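Local structure of haloacid dehalogenase (Pseudomonas aeruginosa, 3UMC) at residues Phe30-Phe44 against Ile112-Thr125. The protein probably hydrolyses the carbon-halogen bond of L-2-haloacids, as a member of the haloacid dehalogenase-like hydrolase superfamily. Numbering follows the deposited sequence.
Sequences FGTLVDWRSSLIEQF and ITGFWHRLRPWPDT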
loop_
_atom_site.group_PDB
_atom_site.type_symbol
_atom_site.label_atom_id
_atom_site.label_comp_id
_atom_site.label_asym_id
_atom_site.label_seq_id
_atom_site.Cartn_x
_atom_site.Cartn_y
_atom_site.Cartn_z
ATOM N N PHE A 30 -0.244 -3.418 15.594
ATOM C CA PHE A 30 -0.034 -4.221 16.795
ATOM C C PHE A 30 -0.674 -3.636 18.021
ATOM O O PHE A 30 -0.408 -2.508 18.381
ATOM C CB PHE A 30 1.462 -4.454 17.079
ATOM C CG PHE A 30 2.130 -5.332 16.055
ATOM C CD1 PHE A 30 1.422 -6.199 15.296
ATOM C CD2 PHE A 30 3.459 -5.285 15.858
ATOM C CE1 PHE A 30 2.055 -6.988 14.362
ATOM C CE2 PHE A 30 4.087 -6.127 14.925
ATOM C CZ PHE A 30 3.382 -6.958 14.205
ATOM N N GLY A 31 -1.543 -4.414 18.643
ATOM C CA GLY A 31 -2.251 -3.981 19.823
ATOM C C GLY A 31 -3.463 -3.149 19.474
ATOM O O GLY A 31 -4.559 -3.409 19.933
ATOM N N THR A 32 -3.279 -2.100 18.695
ATOM C CA THR A 32 -4.422 -1.252 18.313
ATOM C C THR A 32 -5.540 -2.016 17.570
ATOM O O THR A 32 -6.668 -1.821 17.839
ATOM C CB THR A 32 -3.944 -0.075 17.465
ATOM O OG1 THR A 32 -3.034 0.707 18.235
ATOM C CG2 THR A 32 -5.142 0.802 17.027
ATOM N N LEU A 33 -5.193 -2.861 16.613
ATOM C CA LEU A 33 -6.140 -3.554 15.763
ATOM C C LEU A 33 -6.107 -5.064 15.996
ATOM O O LEU A 33 -7.121 -5.697 15.792
ATOM C CB LEU A 33 -5.778 -3.260 14.309
ATOM C CG LEU A 33 -5.896 -1.783 13.792
ATOM C CD1 LEU A 33 -5.692 -1.718 12.261
ATOM C CD2 LEU A 33 -7.235 -1.177 14.050
ATOM N N VAL A 34 -4.956 -5.640 16.391
ATOM C CA VAL A 34 -4.797 -7.105 16.523
ATOM C C VAL A 34 -4.162 -7.464 17.847
ATOM O O VAL A 34 -3.349 -6.722 18.423
ATOM C CB VAL A 34 -3.941 -7.734 15.373
ATOM C CG1 VAL A 34 -4.635 -7.551 13.970
ATOM C CG2 VAL A 34 -2.535 -7.155 15.386
ATOM N N ASP A 35 -4.592 -8.592 18.371
ATOM C CA ASP A 35 -4.152 -9.084 19.676
ATOM C C ASP A 35 -2.998 -10.012 19.452
ATOM O O ASP A 35 -3.178 -11.232 19.305
ATOM C CB ASP A 35 -5.318 -9.825 20.329
ATOM C CG ASP A 35 -5.000 -10.395 21.717
ATOM O OD1 ASP A 35 -3.866 -10.225 22.268
ATOM O OD2 ASP A 35 -5.952 -11.043 22.188
ATOM N N TRP A 36 -1.793 -9.460 19.478
ATOM C CA TRP A 36 -0.607 -10.227 19.190
ATOM C C TRP A 36 -0.345 -11.255 20.319
ATOM O O TRP A 36 0.028 -12.379 20.063
ATOM C CB TRP A 36 0.596 -9.292 18.943
ATOM C CG TRP A 36 0.826 -8.331 19.993
ATOM C CD1 TRP A 36 0.301 -7.039 20.091
ATOM C CD2 TRP A 36 1.606 -8.540 21.176
ATOM N NE1 TRP A 36 0.727 -6.443 21.270
ATOM C CE2 TRP A 36 1.512 -7.347 21.958
ATOM C CE3 TRP A 36 2.338 -9.637 21.679
ATOM C CZ2 TRP A 36 2.128 -7.229 23.198
ATOM C CZ3 TRP A 36 2.971 -9.517 22.910
ATOM C CH2 TRP A 36 2.855 -8.325 23.663
ATOM N N ARG A 37 -0.556 -10.853 21.564
ATOM C CA ARG A 37 -0.176 -11.669 22.690
ATOM C C ARG A 37 -0.944 -12.997 22.701
ATOM O O ARG A 37 -0.294 -14.085 22.797
ATOM C CB ARG A 37 -0.401 -10.891 23.977
ATOM C CG ARG A 37 -0.088 -11.659 25.227
ATOM C CD ARG A 37 -0.093 -10.765 26.426
ATOM N NE ARG A 37 0.562 -11.412 27.564
ATOM C CZ ARG A 37 -0.052 -12.220 28.423
ATOM N NH1 ARG A 37 -1.329 -12.515 28.294
ATOM N NH2 ARG A 37 0.636 -12.741 29.430
ATOM N N SER A 38 -2.280 -12.936 22.593
ATOM C CA SER A 38 -3.082 -14.177 22.493
ATOM C C SER A 38 -2.659 -15.069 21.317
ATOM O O SER A 38 -2.607 -16.326 21.440
ATOM C CB SER A 38 -4.595 -13.949 22.330
ATOM O OG SER A 38 -5.171 -13.309 23.446
ATOM N N SER A 39 -2.419 -14.440 20.159
ATOM C CA SER A 39 -2.070 -15.189 18.956
ATOM C C SER A 39 -0.703 -15.849 19.096
ATOM O O SER A 39 -0.499 -16.962 18.605
ATOM C CB SER A 39 -2.083 -14.272 17.724
ATOM O OG SER A 39 -3.393 -13.767 17.523
ATOM N N LEU A 40 0.253 -15.180 19.699
ATOM C CA LEU A 40 1.520 -15.809 19.848
ATOM C C LEU A 40 1.365 -16.961 20.869
ATOM O O LEU A 40 1.839 -18.057 20.627
ATOM C CB LEU A 40 2.616 -14.823 20.263
ATOM C CG LEU A 40 3.423 -14.258 19.080
ATOM C CD1 LEU A 40 2.541 -13.517 18.007
ATOM C CD2 LEU A 40 4.488 -13.357 19.571
ATOM N N ILE A 41 0.704 -16.728 21.993
ATOM C CA ILE A 41 0.573 -17.772 23.014
ATOM C C ILE A 41 0.006 -19.022 22.380
ATOM O O ILE A 41 0.562 -20.122 22.523
ATOM C CB ILE A 41 -0.308 -17.333 24.205
ATOM C CG1 ILE A 41 0.446 -16.330 25.013
ATOM C CG2 ILE A 41 -0.673 -18.491 25.126
ATOM C CD1 ILE A 41 -0.402 -15.651 25.986
ATOM N N GLU A 42 -1.084 -18.832 21.662
ATOM C CA GLU A 42 -1.753 -19.905 20.981
ATOM C C GLU A 42 -0.831 -20.695 20.042
ATOM O O GLU A 42 -0.930 -21.921 19.957
ATOM C CB GLU A 42 -2.894 -19.300 20.198
ATOM C CG GLU A 42 -3.920 -20.282 19.647
ATOM C CD GLU A 42 -5.338 -19.678 19.572
ATOM O OE1 GLU A 42 -5.599 -18.626 20.244
ATOM O OE2 GLU A 42 -6.189 -20.287 18.856
ATOM N N GLN A 43 0.078 -20.005 19.360
ATOM C CA GLN A 43 0.874 -20.642 18.359
ATOM C C GLN A 43 1.999 -21.447 19.060
ATOM O O GLN A 43 2.361 -22.533 18.629
ATOM C CB GLN A 43 1.419 -19.598 17.368
ATOM C CG GLN A 43 0.373 -19.161 16.330
ATOM C CD GLN A 43 0.907 -18.096 15.370
ATOM O OE1 GLN A 43 1.211 -18.372 14.204
ATOM N NE2 GLN A 43 1.057 -16.910 15.864
ATOM N N PHE A 44 2.553 -20.876 20.113
ATOM C CA PHE A 44 3.467 -21.600 20.979
ATOM C C PHE A 44 2.914 -22.921 21.554
ATOM O O PHE A 44 3.673 -23.872 21.654
ATOM C CB PHE A 44 3.950 -20.733 22.126
ATOM C CG PHE A 44 5.064 -19.835 21.755
ATOM C CD1 PHE A 44 6.287 -20.355 21.395
ATOM C CD2 PHE A 44 4.891 -18.441 21.737
ATOM C CE1 PHE A 44 7.343 -19.523 21.028
ATOM C CE2 PHE A 44 5.937 -17.604 21.389
ATOM C CZ PHE A 44 7.168 -18.155 21.020
ATOM N N ILE A 112 8.883 -19.839 14.016
ATOM C CA ILE A 112 8.484 -19.112 15.212
ATOM C C ILE A 112 8.457 -17.592 14.966
ATOM O O ILE A 112 7.539 -16.937 15.369
ATOM C CB ILE A 112 9.385 -19.485 16.427
ATOM C CG1 ILE A 112 9.189 -20.976 16.801
ATOM C CG2 ILE A 112 9.114 -18.610 17.643
ATOM C CD1 ILE A 112 10.410 -21.557 17.545
ATOM N N THR A 113 9.480 -17.075 14.309
ATOM C CA THR A 113 9.530 -15.708 13.855
ATOM C C THR A 113 8.316 -15.253 13.040
ATOM O O THR A 113 7.959 -14.066 13.086
ATOM C CB THR A 113 10.794 -15.507 13.041
ATOM O OG1 THR A 113 11.892 -15.652 13.934
ATOM C CG2 THR A 113 10.851 -14.122 12.405
ATOM N N GLY A 114 7.708 -16.181 12.305
ATOM C CA GLY A 114 6.565 -15.912 11.436
ATOM C C GLY A 114 5.234 -15.989 12.191
ATOM O O GLY A 114 4.140 -15.830 11.616
ATOM N N PHE A 115 5.324 -16.278 13.482
ATOM C CA PHE A 115 4.179 -16.217 14.392
ATOM C C PHE A 115 3.519 -14.847 14.378
ATOM O O PHE A 115 2.315 -14.733 14.445
ATOM C CB PHE A 115 4.662 -16.481 15.819
ATOM C CG PHE A 115 4.791 -17.940 16.169
ATOM C CD1 PHE A 115 4.686 -18.944 15.204
ATOM C CD2 PHE A 115 5.011 -18.321 17.504
ATOM C CE1 PHE A 115 4.793 -20.291 15.559
ATOM C CE2 PHE A 115 5.127 -19.700 17.856
ATOM C CZ PHE A 115 5.006 -20.651 16.881
ATOM N N TRP A 116 4.356 -13.834 14.297
ATOM C CA TRP A 116 3.908 -12.464 14.241
ATOM C C TRP A 116 3.206 -12.130 12.954
ATOM O O TRP A 116 2.788 -11.030 12.836
ATOM C CB TRP A 116 5.081 -11.565 14.333
ATOM C CG TRP A 116 5.741 -11.615 15.588
ATOM C CD1 TRP A 116 6.893 -12.275 15.871
ATOM C CD2 TRP A 116 5.395 -10.878 16.750
ATOM N NE1 TRP A 116 7.275 -12.015 17.158
ATOM C CE2 TRP A 116 6.365 -11.163 17.727
ATOM C CE3 TRP A 116 4.349 -10.005 17.069
ATOM C CZ2 TRP A 116 6.315 -10.632 19.025
ATOM C CZ3 TRP A 116 4.311 -9.450 18.349
ATOM C CH2 TRP A 116 5.288 -9.780 19.314
ATOM N N HIS A 117 3.049 -13.073 12.029
ATOM C CA HIS A 117 2.505 -12.806 10.735
ATOM C C HIS A 117 1.057 -13.219 10.682
ATOM O O HIS A 117 0.342 -12.907 9.728
ATOM C CB HIS A 117 3.332 -13.558 9.671
ATOM C CG HIS A 117 4.712 -12.987 9.435
ATOM N ND1 HIS A 117 5.180 -12.697 8.170
ATOM C CD2 HIS A 117 5.715 -12.670 10.283
ATOM C CE1 HIS A 117 6.410 -12.214 8.250
ATOM N NE2 HIS A 117 6.762 -12.183 9.522
ATOM N N ARG A 118 0.583 -13.870 11.751
ATOM C CA ARG A 118 -0.781 -14.383 11.781
ATOM C C ARG A 118 -1.382 -13.920 13.083
ATOM O O ARG A 118 -1.099 -14.516 14.126
ATOM C CB ARG A 118 -0.741 -15.903 11.702
ATOM C CG ARG A 118 -0.296 -16.410 10.302
ATOM C CD ARG A 118 -0.348 -17.960 10.136
ATOM N NE ARG A 118 0.616 -18.551 11.048
ATOM C CZ ARG A 118 1.937 -18.540 10.877
ATOM N NH1 ARG A 118 2.503 -17.997 9.797
ATOM N NH2 ARG A 118 2.709 -19.091 11.795
ATOM N N LEU A 119 -2.165 -12.828 13.070
ATOM C CA LEU A 119 -2.617 -12.269 14.336
ATOM C C LEU A 119 -4.084 -11.990 14.325
ATOM O O LEU A 119 -4.570 -11.388 13.387
ATOM C CB LEU A 119 -1.853 -10.986 14.700
ATOM C CG LEU A 119 -0.374 -11.060 14.540
ATOM C CD1 LEU A 119 0.168 -9.705 14.529
ATOM C CD2 LEU A 119 0.335 -11.962 15.653
ATOM N N ARG A 120 -4.757 -12.329 15.434
ATOM C CA ARG A 120 -6.158 -12.241 15.517
ATOM C C ARG A 120 -6.581 -10.776 15.705
ATOM O O ARG A 120 -6.097 -10.105 16.578
ATOM C CB ARG A 120 -6.669 -13.078 16.695
ATOM C CG ARG A 120 -8.211 -12.979 16.924
ATOM C CD ARG A 120 -8.767 -13.906 18.165
ATOM N NE ARG A 120 -8.575 -15.308 17.795
ATOM C CZ ARG A 120 -7.572 -16.101 18.201
ATOM N NH1 ARG A 120 -7.493 -17.336 17.695
ATOM N NH2 ARG A 120 -6.661 -15.693 19.110
ATOM N N PRO A 121 -7.550 -10.342 14.930
ATOM C CA PRO A 121 -8.170 -9.027 15.120
ATOM C C PRO A 121 -8.993 -8.946 16.431
ATOM O O PRO A 121 -9.663 -9.928 16.742
ATOM C CB PRO A 121 -9.098 -8.933 13.919
ATOM C CG PRO A 121 -9.425 -10.324 13.534
ATOM C CD PRO A 121 -8.239 -11.143 13.878
ATOM N N TRP A 122 -9.031 -7.797 17.128
ATOM C CA TRP A 122 -10.107 -7.592 18.127
ATOM C C TRP A 122 -11.487 -7.702 17.498
ATOM O O TRP A 122 -11.625 -7.487 16.294
ATOM C CB TRP A 122 -9.941 -6.262 18.866
ATOM C CG TRP A 122 -8.556 -6.084 19.517
ATOM C CD1 TRP A 122 -7.593 -5.248 19.101
ATOM C CD2 TRP A 122 -8.036 -6.749 20.653
ATOM N NE1 TRP A 122 -6.500 -5.326 19.896
ATOM C CE2 TRP A 122 -6.736 -6.252 20.865
ATOM C CE3 TRP A 122 -8.540 -7.712 21.535
ATOM C CZ2 TRP A 122 -5.931 -6.681 21.906
ATOM C CZ3 TRP A 122 -7.738 -8.145 22.582
ATOM C CH2 TRP A 122 -6.452 -7.610 22.765
ATOM N N PRO A 123 -12.553 -7.988 18.303
ATOM C CA PRO A 123 -13.912 -8.207 17.778
ATOM C C PRO A 123 -14.496 -7.098 16.949
ATOM O O PRO A 123 -15.358 -7.346 16.068
ATOM C CB PRO A 123 -14.759 -8.337 19.047
ATOM C CG PRO A 123 -13.793 -8.961 20.072
ATOM C CD PRO A 123 -12.467 -8.297 19.752
ATOM N N ASP A 124 -14.009 -5.869 17.186
ATOM C CA ASP A 124 -14.475 -4.706 16.488
ATOM C C ASP A 124 -13.659 -4.354 15.242
ATOM O O ASP A 124 -14.045 -3.494 14.448
ATOM C CB ASP A 124 -14.459 -3.487 17.423
ATOM C CG ASP A 124 -13.046 -3.161 17.970
ATOM O OD1 ASP A 124 -12.548 -3.877 18.868
ATOM O OD2 ASP A 124 -12.468 -2.146 17.582
ATOM N N THR A 125 -12.482 -4.920 15.115
ATOM C CA THR A 125 -11.539 -4.346 14.154
ATOM C C THR A 125 -12.072 -4.387 12.727
ATOM O O THR A 125 -12.169 -3.359 12.061
ATOM C CB THR A 125 -10.177 -5.041 14.207
ATOM O OG1 THR A 125 -9.544 -4.704 15.435
ATOM C CG2 THR A 125 -9.271 -4.637 12.987
#
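The backbones of Val34 and Pro121 pair as an antiparallel non-hydrogen-bonded pair, CA to CA 4.1 Å, with Ser39 beside Leu119 and Leu40 beside Phe115 further on. Flanking this pair, Asp35 N donates to Arg120 O and Trp122 N to Leu33 O. Thr125 OG1 also reaches Leu33 O, at 2.6 Å, in the carbonyl plane on a lone pair, so two donors grip this oxygen. Trp122 NE1 binds Gly31 O (2.7 Å) near the indole plane, while Asp35 CB lies over the six-membered ring in a CH-pi contact. Asp35 extends CG away from its own N (chi1 -180°); its carboxylate lies almost parallel to the indole, 11° between planes, and as N-cap of helix 36-50 accepts from Ser38 N. The paired strands are consistent with the two linkers that join the Rossmann-like core of a HAD enzyme, where Thr32 OG1 meets Asp28, to its helical cap. On the presumed cap side Ser39 OG accepts from Arg120 N (2.9 Å) and donates to Asp35 O. Leu119 CD1 meets Phe30 CE1, and its CD2 meets Leu40 CD1; Leu40 CD2 sits over the Trp116 six-membered ring, 3.5 Å from its centroid. Gln43 covers one Phe115 face with CB; its extended chain brings NE2 to Phe115 O (2.9 Å, 171° at the hydrogen). Phe115 meets Phe44 edge-to-face. Glu42 forms a long, weak salt bridge with Arg120.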